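Local coordinates for U4/U6 snRNA-associated-splicing factor PRP24 (Saccharomyces cerevisiae, PDB 4N0T), which binds U6 snRNA and acts as a spliceosome recycling factor, annealing U6 with U4 snRNA for further rounds of pre-mRNA splicing, at residues 261-264 against 265-268. Residues are numbered along the deposited sequence; the frame is centred on the assembly and turned at random.
Sequences LERN and EVKR. With nucleotides of chain B.
Arg-263 and Lys-267, one helical turn apart, grip the phosphate of C29 of chain B from two directions, their side chains crossing at roughly a right angle. Along Arg-263, CB and CG pack on the ribose of U28 of chain B, with CG 3.3 Å from its O4'. The chain then bends at chi2 (62°), which carries CD toward C5 of C29 and near CG of Lys-267. Beyond it the guanidinium has C5 of that base over one face, offset toward the rim, while its edge meets the phosphate in plane. Arg-263 NE and NH2 both donate to OP1 of C29, at 3.0 and 2.9 Å, two bonds converging on one oxygen, which together hold the rotation of the group; NH2 also forms a salt bridge with Asp-319, and Arg-263 NH1 lies 4.0 Å from CG1 of Val-266. Lys-267 NZ takes the other oxygen, OP2 of C29, at 2.9 Å, and makes a weak bond to OD1 of Asn-264. The backbone N of Lys-267 closes the turn on Arg-263 O (2.9 Å). Helix 258-270 presents this basic pair to the U6 RNA, while Glu-265 and Val-266 rest on strand 311-317 of the occluded RRM.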
ATOM      1  N   LEU A 261       8.641 -12.687  -3.171  1.00 17.29           N
ATOM      2  CA  LEU A 261       8.046 -13.972  -3.568  1.00 17.32           C
ATOM      3  C   LEU A 261       6.862 -13.769  -4.493  1.00 18.16           C
ATOM      4  O   LEU A 261       6.700 -14.482  -5.487  1.00 19.67           O
ATOM      5  CB  LEU A 261       7.605 -14.774  -2.339  1.00 18.86           C
ATOM      6  CG  LEU A 261       8.769 -15.200  -1.454  1.00 16.51           C
ATOM      7  CD1 LEU A 261       8.233 -15.740  -0.130  1.00 21.22           C
ATOM      8  CD2 LEU A 261       9.597 -16.276  -2.162  1.00 18.82           C
ATOM      9  N   GLU A 262       6.035 -12.785  -4.165  1.00 14.85           N
ATOM     10  CA  GLU A 262       4.857 -12.489  -4.972  1.00 15.74           C
ATOM     11  C   GLU A 262       5.225 -12.025  -6.370  1.00 18.44           C
ATOM     12  O   GLU A 262       4.553 -12.372  -7.343  1.00 19.73           O
ATOM     13  CB  GLU A 262       3.990 -11.452  -4.253  1.00 19.11           C
ATOM     14  CG  GLU A 262       3.231 -12.066  -3.087  1.00 24.23           C
ATOM     15  CD  GLU A 262       2.630 -11.040  -2.147  1.00 33.51           C
ATOM     16  OE1 GLU A 262       3.050  -9.861  -2.177  1.00 31.57           O
ATOM     17  OE2 GLU A 262       1.737 -11.425  -1.365  1.00 41.70           O
ATOM     18  N   ARG A 263       6.271 -11.216  -6.479  1.00 16.08           N
ATOM     19  CA  ARG A 263       6.682 -10.733  -7.791  1.00 15.63           C
ATOM     20  C   ARG A 263       7.226 -11.872  -8.640  1.00 17.62           C
ATOM     21  O   ARG A 263       6.985 -11.942  -9.846  1.00 17.39           O
ATOM     22  CB  ARG A 263       7.718  -9.622  -7.688  1.00 17.06           C
ATOM     23  CG  ARG A 263       8.328  -9.231  -9.038  1.00 16.33           C
ATOM     24  CD  ARG A 263       7.300  -8.663 -10.044  1.00 16.31           C
ATOM     25  NE  ARG A 263       8.012  -8.145 -11.213  1.00 16.15           N
ATOM     26  CZ  ARG A 263       7.453  -7.452 -12.202  1.00 20.95           C
ATOM     27  NH1 ARG A 263       6.148  -7.180 -12.181  1.00 15.91           N
ATOM     28  NH2 ARG A 263       8.209  -7.026 -13.201  1.00 20.54           N
ATOM     29  N   ASN A 264       7.973 -12.779  -8.032  1.00 17.64           N
ATOM     30  CA  ASN A 264       8.481 -13.897  -8.827  1.00 16.16           C
ATOM     31  C   ASN A 264       7.347 -14.758  -9.394  1.00 19.77           C
ATOM     32  O   ASN A 264       7.469 -15.320 -10.488  1.00 21.22           O
ATOM     33  CB  ASN A 264       9.524 -14.704  -8.043  1.00 17.74           C
ATOM     34  CG  ASN A 264      10.816 -13.944  -7.895  1.00 22.54           C
ATOM     35  OD1 ASN A 264      11.090 -13.028  -8.681  1.00 22.80           O
ATOM     36  ND2 ASN A 264      11.623 -14.306  -6.894  1.00 23.42           N
ATOM     37  N   GLU A 265       6.229 -14.816  -8.673  1.00 18.98           N
ATOM     38  CA  GLU A 265       5.024 -15.495  -9.163  1.00 22.97           C
ATOM     39  C   GLU A 265       4.459 -14.828 -10.422  1.00 26.19           C
ATOM     40  O   GLU A 265       4.104 -15.504 -11.394  1.00 24.53           O
ATOM     41  CB  GLU A 265       3.948 -15.538  -8.067  1.00 30.53           C
ATOM     42  CG  GLU A 265       2.529 -15.879  -8.555  1.00 42.02           C
ATOM     43  CD  GLU A 265       1.471 -15.788  -7.444  1.00 54.13           C
ATOM     44  OE1 GLU A 265       1.838 -15.463  -6.288  1.00 59.41           O
ATOM     45  OE2 GLU A 265       0.273 -16.042  -7.721  1.00 54.34           O
ATOM     46  N   VAL A 266       4.368 -13.501 -10.395  1.00 21.07           N
ATOM     47  CA  VAL A 266       3.908 -12.732 -11.544  1.00 18.98           C
ATOM     48  C   VAL A 266       4.853 -12.890 -12.730  1.00 20.31           C
ATOM     49  O   VAL A 266       4.413 -13.023 -13.872  1.00 21.75           O
ATOM     50  CB  VAL A 266       3.765 -11.239 -11.175  1.00 18.22           C
ATOM     51  CG1 VAL A 266       3.652 -10.358 -12.423  1.00 22.54           C
ATOM     52  CG2 VAL A 266       2.562 -11.053 -10.268  1.00 20.08           C
ATOM     53  N   LYS A 267       6.154 -12.878 -12.455  1.00 17.15           N
ATOM     54  CA  LYS A 267       7.152 -13.065 -13.505  1.00 19.45           C
ATOM     55  C   LYS A 267       6.966 -14.401 -14.224  1.00 22.31           C
ATOM     56  O   LYS A 267       7.116 -14.470 -15.448  1.00 24.77           O
ATOM     57  CB  LYS A 267       8.574 -12.968 -12.922  1.00 20.14           C
ATOM     58  CG  LYS A 267       8.964 -11.546 -12.531  1.00 21.32           C
ATOM     59  CD  LYS A 267      10.272 -11.511 -11.733  1.00 23.33           C
ATOM     60  CE  LYS A 267      11.444 -12.078 -12.524  1.00 27.79           C
ATOM     61  NZ  LYS A 267      12.659 -12.135 -11.655  1.00 32.28           N
ATOM     62  N   ARG A 268       6.622 -15.447 -13.469  1.00 20.92           N
ATOM     63  CA  ARG A 268       6.363 -16.778 -14.040  1.00 26.46           C
ATOM     64  C   ARG A 268       5.208 -16.711 -15.028  1.00 29.86           C
ATOM     65  O   ARG A 268       5.263 -17.310 -16.107  1.00 28.56           O
ATOM     66  CB  ARG A 268       6.004 -17.793 -12.946  1.00 29.06           C
ATOM     67  CG  ARG A 268       5.720 -19.196 -13.490  1.00 35.69           C
ATOM     68  CD  ARG A 268       5.036 -20.110 -12.479  1.00 43.49           C
ATOM     69  NE  ARG A 268       3.657 -19.707 -12.206  1.00 46.84           N
ATOM     70  CZ  ARG A 268       2.646 -19.823 -13.068  1.00 46.47           C
ATOM     71  NH1 ARG A 268       2.845 -20.319 -14.288  1.00 44.33           N
ATOM     72  NH2 ARG A 268       1.431 -19.428 -12.713  1.00 46.54           N
TER
ATOM     73  P     C B  29      11.960  -8.122 -11.658  1.00 21.93           P
ATOM     74  OP1   C B  29      10.754  -8.179 -12.518  1.00 20.56           O
ATOM     75  OP2   C B  29      12.926  -9.269 -11.705  1.00 22.77           O
ATOM     76  O5'   C B  29      12.752  -6.767 -11.919  1.00 22.89           O
ATOM     77  C5'   C B  29      13.121  -6.366 -13.240  1.00 27.07           C
ATOM     78  C4'   C B  29      12.964  -4.880 -13.435  1.00 27.98           C
ATOM     79  O4'   C B  29      11.565  -4.528 -13.231  1.00 25.56           O
ATOM     80  C3'   C B  29      13.757  -4.002 -12.465  1.00 30.62           C
ATOM     81  O3'   C B  29      14.040  -2.758 -13.108  1.00 36.74           O
ATOM     82  C2'   C B  29      12.740  -3.740 -11.365  1.00 23.72           C
ATOM     83  O2'   C B  29      13.007  -2.604 -10.570  1.00 27.59           O
ATOM     84  C1'   C B  29      11.473  -3.564 -12.196  1.00 21.55           C
ATOM     85  N1    C B  29      10.217  -3.795 -11.483  1.00 22.31           N
ATOM     86  C2    C B  29       9.211  -2.867 -11.715  1.00 25.58           C
ATOM     87  O2    C B  29       9.460  -1.906 -12.465  1.00 28.45           O
ATOM     88  N3    C B  29       8.017  -3.021 -11.109  1.00 25.14           N
ATOM     89  C4    C B  29       7.828  -4.072 -10.318  1.00 22.49           C
ATOM     90  N4    C B  29       6.625  -4.189  -9.750  1.00 25.35           N
ATOM     91  C5    C B  29       8.841  -5.041 -10.074  1.00 23.81           C
ATOM     92  C6    C B  29      10.024  -4.877 -10.682  1.00 24.11           C
ATOM     93  P     U B  28      15.509  -9.679  -7.393  1.00 17.20           P
ATOM     94  OP1   U B  28      16.211  -8.974  -6.301  1.00 16.15           O
ATOM     95  OP2   U B  28      15.881 -11.060  -7.740  1.00 21.56           O
ATOM     96  O5'   U B  28      13.938  -9.643  -7.046  1.00 17.97           O
ATOM     97  C5'   U B  28      12.996 -10.397  -7.806  1.00 16.47           C
ATOM     98  C4'   U B  28      11.899  -9.512  -8.358  1.00 14.77           C
ATOM     99  O4'   U B  28      11.057  -9.042  -7.266  1.00 16.41           O
ATOM    100  C3'   U B  28      12.387  -8.259  -9.080  1.00 19.43           C
ATOM    101  O3'   U B  28      11.478  -7.958 -10.138  1.00 19.72           O
ATOM    102  C2'   U B  28      12.255  -7.186  -8.008  1.00 20.95           C
ATOM    103  O2'   U B  28      12.190  -5.869  -8.514  1.00 21.12           O
ATOM    104  C1'   U B  28      10.964  -7.627  -7.329  1.00 17.28           C
ATOM    105  N1    U B  28      10.759  -7.114  -5.970  1.00 17.84           N
ATOM    106  C2    U B  28       9.596  -6.383  -5.730  1.00 18.39           C
ATOM    107  O2    U B  28       8.762  -6.148  -6.607  1.00 17.60           O
ATOM    108  N3    U B  28       9.439  -5.936  -4.444  1.00 15.44           N
ATOM    109  C4    U B  28      10.312  -6.143  -3.395  1.00 15.88           C
ATOM    110  O4    U B  28      10.044  -5.675  -2.288  1.00 15.98           O
ATOM    111  C5    U B  28      11.483  -6.926  -3.716  1.00 15.26           C
ATOM    112  C6    U B  28      11.666  -7.380  -4.958  1.00 17.29           C
ATOM    113  P     A B  13       2.729 -23.839   2.841  1.00 23.81           P
ATOM    114  OP1   A B  13       1.497 -23.502   3.620  1.00 26.27           O
ATOM    115  OP2   A B  13       2.914 -23.433   1.425  1.00 20.37           O
ATOM    116  O5'   A B  13       3.943 -23.292   3.708  1.00 24.39           O
ATOM    117  C5'   A B  13       5.132 -22.837   3.084  1.00 23.02           C
ATOM    118  C4'   A B  13       5.401 -21.410   3.474  1.00 19.71           C
ATOM    119  O4'   A B  13       6.779 -21.075   3.160  1.00 19.01           O
ATOM    120  C3'   A B  13       4.542 -20.362   2.764  1.00 18.89           C
ATOM    121  O3'   A B  13       4.349 -19.269   3.665  1.00 21.00           O
ATOM    122  C2'   A B  13       5.466 -19.902   1.644  1.00 19.21           C
ATOM    123  O2'   A B  13       5.156 -18.634   1.109  1.00 19.43           O
ATOM    124  C1'   A B  13       6.794 -19.893   2.383  1.00 18.33           C
ATOM    125  N9    A B  13       8.007 -19.899   1.572  1.00 17.06           N
ATOM    126  C8    A B  13       8.400 -20.749   0.573  1.00 20.39           C
ATOM    127  N7    A B  13       9.598 -20.480   0.117  1.00 20.04           N
ATOM    128  C5    A B  13      10.021 -19.398   0.877  1.00 17.30           C
ATOM    129  C6    A B  13      11.200 -18.645   0.881  1.00 20.81           C
ATOM    130  N6    A B  13      12.229 -18.882   0.058  1.00 23.14           N
ATOM    131  N1    A B  13      11.299 -17.642   1.781  1.00 17.83           N
ATOM    132  C2    A B  13      10.281 -17.409   2.606  1.00 14.82           C
ATOM    133  N3    A B  13       9.116 -18.043   2.693  1.00 16.14           N
ATOM    134  C4    A B  13       9.052 -19.037   1.788  1.00 16.81           C
TER
HETATM  135  O   HOH W   1       1.864 -12.824  -6.830  1.00 35.39           O